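Local coordinates for protein alpha-L-rhamnosidase (Aspergillus terreus, PDB 6GSZ) that probably hydrolyses terminal non-reducing alpha-L-rhamnose residues from alpha-L-rhamnosides, as a calcium-binding, N-glycosylated glycosidase, at residues 603-606 against 607-610; 636-639 against 640-644; 475-478 against 479-482; 655-658 against 659-663; 620-623 against 624-627. One frame throughout, in Å; residues are numbered along the deposited sequence.

Contact 1. Residues 603-606 against 607-610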
loop_
_atom_site.group_PDB
_atom_site.type_symbol
_atom_site.label_atom_id
_atom_site.label_comp_id
_atom_site.label_asym_id
_atom_site.label_seq_id
_atom_site.Cartn_x
_atom_site.Cartn_y
_atom_site.Cartn_z
ATOM N N ASP A 603 21.011 -14.776 10.320
ATOM C CA ASP A 603 22.263 -14.066 10.531
ATOM C C ASP A 603 22.614 -13.200 9.329
ATOM O O ASP A 603 23.134 -12.062 9.529
ATOM C CB ASP A 603 23.389 -15.061 10.793
ATOM C CG ASP A 603 23.343 -15.719 12.164
ATOM O OD1 ASP A 603 22.579 -15.228 13.053
ATOM O OD2 ASP A 603 24.088 -16.729 12.356
ATOM N N ALA A 604 22.299 -13.689 8.126
ATOM C CA ALA A 604 22.540 -12.863 6.921
ATOM C C ALA A 604 21.730 -11.565 7.020
ATOM O O ALA A 604 22.268 -10.472 6.779
ATOM C CB ALA A 604 22.226 -13.624 5.673
ATOM N N TYR A 605 20.439 -11.698 7.398
ATOM C CA TYR A 605 19.601 -10.527 7.531
ATOM C C TYR A 605 19.988 -9.611 8.721
ATOM O O TYR A 605 19.791 -8.383 8.649
ATOM C CB TYR A 605 18.120 -10.907 7.573
ATOM C CG TYR A 605 17.499 -11.007 6.211
ATOM C CD1 TYR A 605 17.575 -12.177 5.464
ATOM C CD2 TYR A 605 16.865 -9.916 5.643
ATOM C CE1 TYR A 605 16.988 -12.285 4.214
ATOM C CE2 TYR A 605 16.290 -10.007 4.381
ATOM C CZ TYR A 605 16.349 -11.190 3.659
ATOM O OH TYR A 605 15.778 -11.256 2.403
ATOM N N LEU A 606 20.570 -10.192 9.786
ATOM C CA LEU A 606 21.120 -9.383 10.882
ATOM C C LEU A 606 22.263 -8.505 10.351
ATOM O O LEU A 606 22.320 -7.321 10.674
ATOM C CB LEU A 606 21.577 -10.296 12.028
ATOM C CG LEU A 606 22.563 -9.680 13.022
ATOM C CD1 LEU A 606 21.958 -8.497 13.741
ATOM C CD2 LEU A 606 23.076 -10.718 14.005
ATOM N N LEU A 607 23.166 -9.098 9.575
ATOM C CA LEU A 607 24.250 -8.322 8.983
ATOM C C LEU A 607 23.672 -7.221 8.074
ATOM O O LEU A 607 24.113 -6.089 8.113
ATOM C CB LEU A 607 25.178 -9.253 8.208
ATOM C CG LEU A 607 26.366 -9.839 8.961
ATOM C CD1 LEU A 607 27.317 -8.759 9.379
ATOM C CD2 LEU A 607 26.008 -10.628 10.159
ATOM N N HIS A 608 22.677 -7.594 7.255
ATOM C CA HIS A 608 22.053 -6.628 6.338
ATOM C C HIS A 608 21.430 -5.458 7.133
ATOM O O HIS A 608 21.551 -4.269 6.754
ATOM C CB HIS A 608 21.057 -7.326 5.415
ATOM C CG HIS A 608 20.371 -6.413 4.488
ATOM N ND1 HIS A 608 21.054 -5.605 3.607
ATOM C CD2 HIS A 608 19.059 -6.245 4.263
ATOM C CE1 HIS A 608 20.161 -4.936 2.882
ATOM N NE2 HIS A 608 18.914 -5.347 3.265
ATOM N N SER A 609 20.679 -5.762 8.208
ATOM C CA SER A 609 20.118 -4.678 9.010
ATOM C C SER A 609 21.198 -3.788 9.642
ATOM O O SER A 609 21.001 -2.576 9.797
ATOM C CB SER A 609 19.204 -5.247 10.060
ATOM O OG SER A 609 17.893 -5.434 9.535
ATOM N N THR A 610 22.301 -4.422 10.083
ATOM C CA THR A 610 23.375 -3.654 10.690
ATOM C C THR A 610 23.999 -2.696 9.665
ATOM O O THR A 610 24.303 -1.529 10.007
ATOM C CB THR A 610 24.424 -4.593 11.335
ATOM O OG1 THR A 610 23.730 -5.493 12.218
ATOM C CG2 THR A 610 25.506 -3.831 12.074
HETATM O O HOH W 1 17.607 -7.076 7.268
#
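Leu606 and Thr610 meet one turn apart in the middle of helix 598-619, a buried i/i+4 contact of the (alpha/alpha)6-barrel catalytic domain expected of this glycosidase family. Four successive backbone N-H groups, from Leu607 to Thr610, reach the carbonyls four residues earlier, so the turn is regular. Thr610 adds to this pattern with its hydroxyl: its OG1 swings back beside its own backbone N (chi1 -53°) and donates to Leu606 O at 2.8 Å. The same oxygen takes Thr610 N at 3.0 Å, and the two donors arrive from opposite faces of the carbonyl plane. One buried acceptor is thus held twice, and the threonine hydroxyl is satisfied inside its own helix. On another flank, Leu607 turns a methyl back along the helix, with CD2 3.3 Å from Asp603 O. The rings of Tyr605 and His608 come together only obliquely, CD2 to CD2 at 4.5 Å; Phe665 joins them from outside, stacking on His608 and meeting Tyr605 edge-to-face, while His608 also touches an N-acetylglucosamine of a glycan carried by the protein. Asp603 OD2 reaches out of the turn to Trp644 NE1 and Arg573 NH2, tying this helix to helix 623-644, and Tyr605 OH is bonded to Ala697 O and His700 NE2. Ser609 OG bonds to Asp529 OD1 and also shares a water with the preceding turn: that water donates to Ser609 OG at 2.8 Å and to Tyr605 O at 2.9 Å.

Contact 2. Residues 636-639 against 640-644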
loop_
_atom_site.group_PDB
_atom_site.type_symbol
_atom_site.label_atom_id
_atom_site.label_comp_id
_atom_site.label_asym_id
_atom_site.label_seq_id
_atom_site.Cartn_x
_atom_site.Cartn_y
_atom_site.Cartn_z
ATOM N N LEU A 636 30.740 -8.966 13.064
ATOM C CA LEU A 636 29.750 -9.998 12.835
ATOM C C LEU A 636 29.877 -10.655 11.461
ATOM O O LEU A 636 29.454 -11.788 11.283
ATOM C CB LEU A 636 28.338 -9.456 13.035
ATOM C CG LEU A 636 28.006 -8.990 14.444
ATOM C CD1 LEU A 636 26.581 -8.466 14.485
ATOM C CD2 LEU A 636 28.158 -10.128 15.427
ATOM N N THR A 637 30.503 -9.968 10.494
ATOM C CA THR A 637 30.786 -10.586 9.234
ATOM C C THR A 637 31.763 -11.769 9.457
ATOM O O THR A 637 31.585 -12.861 8.901
ATOM C CB THR A 637 31.341 -9.579 8.229
ATOM O OG1 THR A 637 30.348 -8.633 7.831
ATOM C CG2 THR A 637 31.848 -10.290 7.002
ATOM N N LYS A 638 32.785 -11.544 10.293
ATOM C CA LYS A 638 33.731 -12.614 10.691
ATOM C C LYS A 638 32.974 -13.772 11.365
ATOM O O LYS A 638 33.191 -14.948 11.022
ATOM C CB LYS A 638 34.863 -12.082 11.583
ATOM C CG LYS A 638 35.839 -13.129 12.116
ATOM C CD LYS A 638 36.888 -12.575 13.087
ATOM C CE LYS A 638 37.793 -13.656 13.640
ATOM N NZ LYS A 638 39.168 -13.153 13.877
ATOM N N GLU A 639 32.036 -13.436 12.271
ATOM C CA GLU A 639 31.254 -14.493 12.960
ATOM C C GLU A 639 30.339 -15.240 11.968
ATOM O O GLU A 639 30.203 -16.463 12.054
ATOM C CB GLU A 639 30.456 -13.921 14.127
ATOM C CG GLU A 639 31.281 -13.312 15.215
ATOM C CD GLU A 639 32.290 -14.257 15.857
ATOM O OE1 GLU A 639 32.053 -15.505 15.843
ATOM O OE2 GLU A 639 33.298 -13.749 16.417
ATOM N N PHE A 640 29.743 -14.529 11.009
ATOM C CA PHE A 640 28.941 -15.141 9.948
ATOM C C PHE A 640 29.756 -16.177 9.180
ATOM O O PHE A 640 29.306 -17.313 8.927
ATOM C CB PHE A 640 28.300 -14.107 9.022
ATOM C CG PHE A 640 27.442 -14.730 7.957
ATOM C CD1 PHE A 640 27.997 -15.181 6.773
ATOM C CD2 PHE A 640 26.070 -14.882 8.134
ATOM C CE1 PHE A 640 27.223 -15.786 5.808
ATOM C CE2 PHE A 640 25.311 -15.502 7.166
ATOM C CZ PHE A 640 25.878 -15.976 6.027
ATOM N N GLN A 641 30.967 -15.766 8.786
ATOM C CA GLN A 641 31.888 -16.636 8.044
ATOM C C GLN A 641 32.233 -17.886 8.865
ATOM O O GLN A 641 32.146 -19.018 8.350
ATOM C CB GLN A 641 33.133 -15.844 7.648
ATOM C CG GLN A 641 32.826 -14.768 6.614
ATOM C CD GLN A 641 33.926 -13.745 6.466
ATOM O OE1 GLN A 641 34.935 -13.791 7.169
ATOM N NE2 GLN A 641 33.684 -12.783 5.588
ATOM N N LYS A 642 32.596 -17.685 10.135
ATOM C CA LYS A 642 32.933 -18.808 11.000
ATOM C C LYS A 642 31.776 -19.803 11.101
ATOM O O LYS A 642 32.001 -21.009 11.139
ATOM C CB LYS A 642 33.327 -18.320 12.395
ATOM C CG LYS A 642 34.688 -17.647 12.452
ATOM C CD LYS A 642 34.922 -16.801 13.684
ATOM C CE LYS A 642 35.018 -17.594 14.962
ATOM N NZ LYS A 642 35.344 -16.681 16.092
ATOM N N ALA A 643 30.548 -19.279 11.192
ATOM C CA ALA A 643 29.395 -20.132 11.404
ATOM C C ALA A 643 28.941 -20.871 10.131
ATOM O O ALA A 643 28.510 -22.036 10.226
ATOM C CB ALA A 643 28.264 -19.310 11.970
ATOM N N TRP A 644 29.000 -20.213 8.959
ATOM C CA TRP A 644 28.231 -20.628 7.792
ATOM C C TRP A 644 29.039 -20.827 6.509
ATOM O O TRP A 644 28.489 -21.339 5.536
ATOM C CB TRP A 644 27.092 -19.629 7.522
ATOM C CG TRP A 644 26.174 -19.471 8.696
ATOM C CD1 TRP A 644 25.963 -18.324 9.397
ATOM C CD2 TRP A 644 25.372 -20.490 9.343
ATOM N NE1 TRP A 644 25.060 -18.532 10.396
ATOM C CE2 TRP A 644 24.711 -19.856 10.418
ATOM C CE3 TRP A 644 25.171 -21.866 9.151
ATOM C CZ2 TRP A 644 23.816 -20.523 11.249
ATOM C CZ3 TRP A 644 24.284 -22.528 9.977
ATOM C CH2 TRP A 644 23.658 -21.875 11.036
HETATM O O HOH W 2 33.189 -17.170 17.349
#
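Glu639 and Lys642 both start with CG beside the backbone N, and each chain then folds once: Glu639 at chi2 (-58°), Lys642 at chi3 (68°). These bends carry two side chains three residues apart on helix 623-644 into line, side by side and pointing the same way. The result is an i/i+3 salt bridge, with Lys642 NZ 3.5 Å from Glu639 OE1. NZ is nearly equidistant from the two carboxylate oxygens of Glu639, with OE2 at 3.6 Å. A water is modelled unusually close to both Glu639 OE1 and Lys642 NZ, 2.5 Å from each, which leaves its bonding doubtful. On a different flank of the helix, Thr637 and Gln641 meet in a different way: their side chains cross at a slant, with the methyl CG2 of Thr637 3.4 Å from NE2 of Gln641. Neither polar end is spent on the other, for Gln641 NE2 donates to Leu667 O and Thr637 OG1 is bonded to His633 O in the turn before. On the inner side, Phe640 throws its ring away from the earlier turn, CG anti to the backbone N, and takes Trp644 CD1 over one face, 3.6 Å above the ring plane and toward the rim. Phe640 also packs on Ala604 of the neighbouring helix 598-619. The end of the helix therefore splits its chemistry: aromatic groups pack on the side facing helix 598-619, while the loosely spaced Glu639-Lys642 pair probably adds only modest stability on the side reached by solvent.

Contact 3. Residues 475-478 against 479-482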
loop_
_atom_site.group_PDB
_atom_site.type_symbol
_atom_site.label_atom_id
_atom_site.label_comp_id
_atom_site.label_asym_id
_atom_site.label_seq_id
_atom_site.Cartn_x
_atom_site.Cartn_y
_atom_site.Cartn_z
ATOM N N HIS A 475 8.494 -5.897 3.747
ATOM C CA HIS A 475 9.945 -5.754 3.662
ATOM C C HIS A 475 10.413 -6.225 2.275
ATOM O O HIS A 475 11.170 -5.528 1.576
ATOM C CB HIS A 475 10.627 -6.480 4.825
ATOM C CG HIS A 475 12.110 -6.288 4.921
ATOM N ND1 HIS A 475 12.850 -6.996 5.861
ATOM C CD2 HIS A 475 12.996 -5.586 4.184
ATOM C CE1 HIS A 475 14.146 -6.690 5.712
ATOM N NE2 HIS A 475 14.248 -5.822 4.705
ATOM N N ALA A 476 9.989 -7.407 1.863
ATOM C CA ALA A 476 10.391 -7.973 0.576
ATOM C C ALA A 476 9.879 -7.161 -0.618
ATOM O O ALA A 476 10.601 -6.996 -1.611
ATOM C CB ALA A 476 9.896 -9.410 0.455
ATOM N N PHE A 477 8.667 -6.626 -0.521
ATOM C CA PHE A 477 7.975 -6.054 -1.699
ATOM C C PHE A 477 8.210 -4.537 -1.874
ATOM O O PHE A 477 7.930 -4.036 -2.959
ATOM C CB PHE A 477 6.470 -6.355 -1.615
ATOM C CG PHE A 477 5.707 -5.979 -2.861
ATOM C CD1 PHE A 477 5.945 -6.646 -4.060
ATOM C CD2 PHE A 477 4.735 -4.984 -2.827
ATOM C CE1 PHE A 477 5.282 -6.277 -5.215
ATOM C CE2 PHE A 477 4.066 -4.618 -3.988
ATOM C CZ PHE A 477 4.339 -5.277 -5.174
ATOM N N SER A 478 8.639 -3.790 -0.844
ATOM C CA SER A 478 8.503 -2.312 -0.942
ATOM C C SER A 478 9.403 -1.711 -2.066
ATOM O O SER A 478 9.002 -0.691 -2.633
ATOM C CB SER A 478 8.707 -1.613 0.401
ATOM O OG SER A 478 10.055 -1.320 0.643
ATOM N N ARG A 479 10.544 -2.349 -2.439
ATOM C CA ARG A 479 11.336 -1.830 -3.522
ATOM C C ARG A 479 10.519 -1.789 -4.824
ATOM O O ARG A 479 10.613 -0.838 -5.621
ATOM C CB ARG A 479 12.594 -2.692 -3.674
ATOM C CG ARG A 479 13.605 -2.241 -4.712
ATOM C CD ARG A 479 14.826 -3.115 -4.547
ATOM N NE ARG A 479 15.856 -2.872 -5.546
ATOM C CZ ARG A 479 17.078 -3.439 -5.467
ATOM N NH1 ARG A 479 17.440 -4.170 -4.407
ATOM N NH2 ARG A 479 17.950 -3.229 -6.436
ATOM N N THR A 480 9.731 -2.833 -5.054
ATOM C CA THR A 480 8.812 -2.913 -6.164
ATOM C C THR A 480 7.652 -1.893 -5.988
ATOM O O THR A 480 7.301 -1.115 -6.890
ATOM C CB THR A 480 8.282 -4.348 -6.332
ATOM O OG1 THR A 480 9.380 -5.250 -6.521
ATOM C CG2 THR A 480 7.319 -4.432 -7.505
ATOM N N ALA A 481 7.021 -1.939 -4.810
ATOM C CA ALA A 481 5.812 -1.171 -4.566
ATOM C C ALA A 481 6.035 0.325 -4.792
ATOM O O ALA A 481 5.219 1.003 -5.396
ATOM C CB ALA A 481 5.382 -1.365 -3.131
ATOM N N ASN A 482 7.182 0.851 -4.289
ATOM C CA ASN A 482 7.443 2.249 -4.276
ATOM C C ASN A 482 7.755 2.815 -5.681
ATOM O O ASN A 482 7.770 4.047 -5.863
ATOM C CB ASN A 482 8.658 2.577 -3.402
ATOM C CG ASN A 482 8.529 2.233 -1.940
ATOM O OD1 ASN A 482 7.424 1.848 -1.479
ATOM N ND2 ASN A 482 9.572 2.483 -1.147
HETATM O O HOH W 3 12.135 -4.338 -0.867
HETATM O O HOH W 4 10.603 -5.766 -4.107
HETATM O O HOH W 5 9.848 1.307 1.545
#
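Phe477 and Ser478 each grip the following turn of helix 471-484, a buried helix of the (alpha/alpha)6 barrel whose earlier residue Asp473 helps line the pocket holding a bound glucose. Direct backbone bonds are few. Ala481 N donates to Phe477 O at 2.9 Å, in the carbonyl plane, and Asn482 N donates to Ser478 O. The helix is kinked just before, where the N-H groups of Arg479 and Thr480 have no bond to the preceding turn, and waters enter the gap. One accepts from Arg479 N and probably donates to His475 O; a second donates to Ala476 O at 2.8 Å and is bonded to Thr480 OG1. Apolar contacts hold the other flank. With CG of Phe477 anti to its backbone N (chi1 -172°), the ring swings along the helix under the next turn. Its CE2 touches Ala481 CB at 3.6 Å, and Ala481 N lies over one face toward the rim. Thr480 makes an off-centre CH-pi contact, its CB 4.2 Å from the Phe477 ring centroid and 29° off the normal, with the two side chains crossing at about a right angle. Tyr762 also stacks on this ring. Charge is handled outside the turn: the extended Arg479 pairs with Glu773 and bonds to Tyr664 OH. Asn482 binds Thr487 OG1 through OD1 and Ser541 OG through ND2. A third water bridges two polar side chains, 2.8 Å from Ser478 OG and accepting from Asn482 ND2 at 3.0 Å.

Contact 4. Residues 655-658 against 659-663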
loop_
_atom_site.group_PDB
_atom_site.type_symbol
_atom_site.label_atom_id
_atom_site.label_comp_id
_atom_site.label_asym_id
_atom_site.label_seq_id
_atom_site.Cartn_x
_atom_site.Cartn_y
_atom_site.Cartn_z
ATOM N N THR A 655 22.282 -23.688 -1.704
ATOM C CA THR A 655 20.943 -23.503 -2.217
ATOM C C THR A 655 20.842 -22.104 -2.817
ATOM O O THR A 655 21.734 -21.264 -2.636
ATOM C CB THR A 655 19.921 -23.630 -1.091
ATOM O OG1 THR A 655 20.185 -22.616 -0.104
ATOM C CG2 THR A 655 19.957 -25.004 -0.450
ATOM N N GLN A 656 19.785 -21.862 -3.579
ATOM C CA GLN A 656 19.607 -20.564 -4.175
ATOM C C GLN A 656 19.645 -19.482 -3.092
ATOM O O GLN A 656 20.329 -18.472 -3.260
ATOM C CB GLN A 656 18.355 -20.519 -5.035
ATOM C CG GLN A 656 18.478 -21.357 -6.292
ATOM C CD GLN A 656 17.288 -21.217 -7.207
ATOM O OE1 GLN A 656 16.600 -20.187 -7.216
ATOM N NE2 GLN A 656 17.033 -22.282 -7.968
ATOM N N THR A 657 18.861 -19.648 -2.015
ATOM C CA THR A 657 18.869 -18.631 -0.954
ATOM C C THR A 657 20.202 -18.614 -0.182
ATOM O O THR A 657 20.712 -17.532 0.171
ATOM C CB THR A 657 17.686 -18.833 -0.007
ATOM O OG1 THR A 657 16.511 -18.610 -0.781
ATOM C CG2 THR A 657 17.714 -17.917 1.189
ATOM N N GLY A 658 20.739 -19.797 0.115
ATOM C CA GLY A 658 21.965 -19.899 0.886
ATOM C C GLY A 658 23.179 -19.232 0.235
ATOM O O GLY A 658 24.037 -18.702 0.965
ATOM N N LEU A 659 23.196 -19.214 -1.102
ATOM C CA LEU A 659 24.215 -18.493 -1.844
ATOM C C LEU A 659 23.798 -17.034 -2.074
ATOM O O LEU A 659 24.615 -16.135 -2.013
ATOM C CB LEU A 659 24.466 -19.206 -3.167
ATOM C CG LEU A 659 25.301 -20.473 -3.033
ATOM C CD1 LEU A 659 25.005 -21.404 -4.178
ATOM C CD2 LEU A 659 26.777 -20.146 -2.941
ATOM N N ALA A 660 22.540 -16.785 -2.449
ATOM C CA ALA A 660 22.151 -15.425 -2.866
ATOM C C ALA A 660 22.346 -14.427 -1.714
ATOM O O ALA A 660 22.790 -13.291 -1.908
ATOM C CB ALA A 660 20.735 -15.392 -3.363
ATOM N N LEU A 661 21.982 -14.817 -0.489
ATOM C CA LEU A 661 22.082 -13.849 0.624
ATOM C C LEU A 661 23.511 -13.377 0.887
ATOM O O LEU A 661 23.726 -12.149 0.933
ATOM C CB LEU A 661 21.395 -14.380 1.880
ATOM C CG LEU A 661 19.915 -14.691 1.753
ATOM C CD1 LEU A 661 19.354 -15.180 3.075
ATOM C CD2 LEU A 661 19.138 -13.476 1.257
ATOM N N PRO A 662 24.503 -14.271 1.116
ATOM C CA PRO A 662 25.852 -13.756 1.318
ATOM C C PRO A 662 26.445 -13.048 0.082
ATOM O O PRO A 662 27.257 -12.171 0.252
ATOM C CB PRO A 662 26.634 -15.004 1.740
ATOM C CG PRO A 662 25.873 -16.135 1.088
ATOM C CD PRO A 662 24.426 -15.743 1.252
ATOM N N LEU A 663 25.989 -13.386 -1.126
ATOM C CA LEU A 663 26.408 -12.659 -2.304
ATOM C C LEU A 663 25.848 -11.237 -2.293
ATOM O O LEU A 663 26.579 -10.267 -2.494
ATOM C CB LEU A 663 25.984 -13.408 -3.566
ATOM C CG LEU A 663 26.808 -14.666 -3.868
ATOM C CD1 LEU A 663 26.149 -15.473 -4.982
ATOM C CD2 LEU A 663 28.234 -14.300 -4.236
#
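Thr657 and Leu661 run side by side and point the same way from one flank of helix 656-664, with the methyl CG2 of Thr657 3.7 Å from CD1 of Leu661. OG1 of the threonine lies beside the backbone N (chi1 -65°), which leaves CG2 anti to that N and facing the leucine; OG1 itself is bonded to Asp580 OD2. Leu661 also lays its branch point on the carbonyl of the previous turn, CG 3.3 Å from Thr657 O. Both side chains rest on Val601 of helix 598-619. Leu659 leaves the axis in another direction, toward helix 671-687, its CB 3.5 Å from Thr655 O, the carbonyl to which its own N-H donates. Pro662 takes the position whose N-H would pair with Gly658 O: its CD comes to 3.0 Å from that oxygen. Gly658 O is buried and has no partner in the model, the local cost of a proline within the helix. Bonding resumes at once, as Leu663 N reaches Leu659 O at 3.2 Å. At the opposite end Thr655 turns its hydroxyl over the first turn (chi1 61°), and OG1 accepts from Gly658 N at 2.9 Å with an N-H...O angle of 147°. The hydroxyl has a second partner in Thr596 OG1, which helps to fix it. Taken together this is a short barrel-domain helix with a threonine N-cap and a proline kink about two turns on.

Contact 5. Residues 620-623 against 624-627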
loop_
_atom_site.group_PDB
_atom_site.type_symbol
_atom_site.label_atom_id
_atom_site.label_comp_id
_atom_site.label_asym_id
_atom_site.label_seq_id
_atom_site.Cartn_x
_atom_site.Cartn_y
_atom_site.Cartn_z
ATOM N N LEU A 620 21.976 10.510 8.296
ATOM C CA LEU A 620 21.447 11.411 9.329
ATOM C C LEU A 620 22.522 12.110 10.156
ATOM O O LEU A 620 22.217 12.814 11.072
ATOM C CB LEU A 620 20.553 10.605 10.274
ATOM C CG LEU A 620 19.256 10.073 9.674
ATOM C CD1 LEU A 620 18.498 9.235 10.698
ATOM C CD2 LEU A 620 18.363 11.173 9.102
ATOM N N SER A 621 23.789 11.994 9.749
ATOM C CA SER A 621 24.902 12.675 10.455
ATOM C C SER A 621 24.971 12.256 11.921
ATOM O O SER A 621 25.294 13.042 12.806
ATOM C CB SER A 621 24.822 14.181 10.343
ATOM O OG SER A 621 25.583 14.575 9.261
ATOM N N LYS A 622 24.739 10.969 12.176
ATOM C CA LYS A 622 24.912 10.388 13.487
ATOM C C LYS A 622 26.224 9.580 13.466
ATOM O O LYS A 622 26.256 8.383 13.201
ATOM C CB LYS A 622 23.700 9.526 13.834
ATOM C CG LYS A 622 22.395 10.286 13.941
ATOM C CD LYS A 622 21.252 9.401 14.307
ATOM C CE LYS A 622 19.880 10.023 14.143
ATOM N NZ LYS A 622 19.660 11.113 15.088
ATOM N N GLY A 623 27.347 10.277 13.713
ATOM C CA GLY A 623 28.670 9.720 13.504
ATOM C C GLY A 623 29.015 8.589 14.457
ATOM O O GLY A 623 29.605 7.590 14.044
ATOM N N GLU A 624 28.709 8.783 15.748
ATOM C CA GLU A 624 29.018 7.755 16.711
ATOM C C GLU A 624 28.332 6.440 16.329
ATOM O O GLU A 624 28.912 5.341 16.348
ATOM C CB GLU A 624 28.610 8.156 18.122
ATOM C CG GLU A 624 29.511 9.224 18.702
ATOM C CD GLU A 624 29.013 9.756 20.047
ATOM O OE1 GLU A 624 29.850 10.278 20.782
ATOM O OE2 GLU A 624 27.788 9.659 20.349
ATOM N N GLU A 625 27.058 6.557 16.009
ATOM C CA GLU A 625 26.256 5.409 15.596
ATOM C C GLU A 625 26.782 4.787 14.304
ATOM O O GLU A 625 26.940 3.566 14.227
ATOM C CB GLU A 625 24.808 5.825 15.407
ATOM C CG GLU A 625 24.111 6.221 16.717
ATOM C CD GLU A 625 24.275 7.642 17.240
ATOM O OE1 GLU A 625 25.126 8.423 16.759
ATOM O OE2 GLU A 625 23.530 7.963 18.197
ATOM N N ALA A 626 27.114 5.631 13.314
ATOM C CA ALA A 626 27.556 5.104 12.031
ATOM C C ALA A 626 28.829 4.278 12.234
ATOM O O ALA A 626 28.936 3.157 11.722
ATOM C CB ALA A 626 27.792 6.215 11.015
ATOM N N SER A 627 29.795 4.822 12.975
ATOM C CA SER A 627 31.029 4.068 13.212
ATOM C C SER A 627 30.761 2.794 14.015
ATOM O O SER A 627 31.350 1.748 13.711
ATOM C CB SER A 627 32.069 4.908 13.891
ATOM O OG SER A 627 32.635 5.812 12.965
#
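Glu625 folds back on Lys622 where helix 623-644 begins, so its side chain can be followed from the first turn toward Lys622, the residue just before the helix. CB lies 3.7 Å from Lys622 O and 4.2 Å from Lys622 CB. CG stands beside the backbone N, and a bend at chi2 (84°) turns the chain back at this point. CD then comes to 3.9 Å from Lys622 CB. At the tip OE1 rests against the start of the lysine side chain, 3.4 Å from Lys622 CB, an approach to carbon and not to the charged end. OE2 and Lys622 NZ remain 5.9 Å apart; the lysine chain leads away, and its NZ forms a salt bridge with Glu549 of helix 545-562. Glu625 and Lys622 both lean on Tyr552 of that helix, and Glu625 touches an N-acetylglucosamine of an attached glycan. The backbone here joins two helices closely. Lys622 is the N-cap residue, and its O accepts from Ala626 N at 2.9 Å, in the carbonyl plane. Gly623 O takes Ser627 N almost straight, at an N-H...O angle of 175°. Just upstream, Ser621 with positive phi is the C-prime residue of a Schellman motif that ends helix 598-619, Lys622 N bonding to Ser617 O and Ser621 N to Thr618 O. One helix thus stops and the next starts within a few residues. The carboxylate of Glu625 in this first turn may be favoured by the positive end of the helix dipole, whereas direct attraction to Lys622 is at most weak at this distance.

All five are local contacts along or at the start of helices in one family domain. Contacts 1, 3 and 4 are buried, contact 2 is partly so, and contact 5 lies on the surface. Contacts 2 and 5 share helix 623-644, near its end and at its start, while contact 1 sits on the helix before it. Contact 1 packs on contacts 3 and 4, and meets contact 2 by packing and a probable hydrogen bond, centres 11 to 18 Å apart; contact 5 touches none of them. Chemistry follows place: a doubly used carbonyl in contact 1, waters in the kink of contact 3, a proline kink in contact 4, and charged groups on the outer side of contacts 2 and 5.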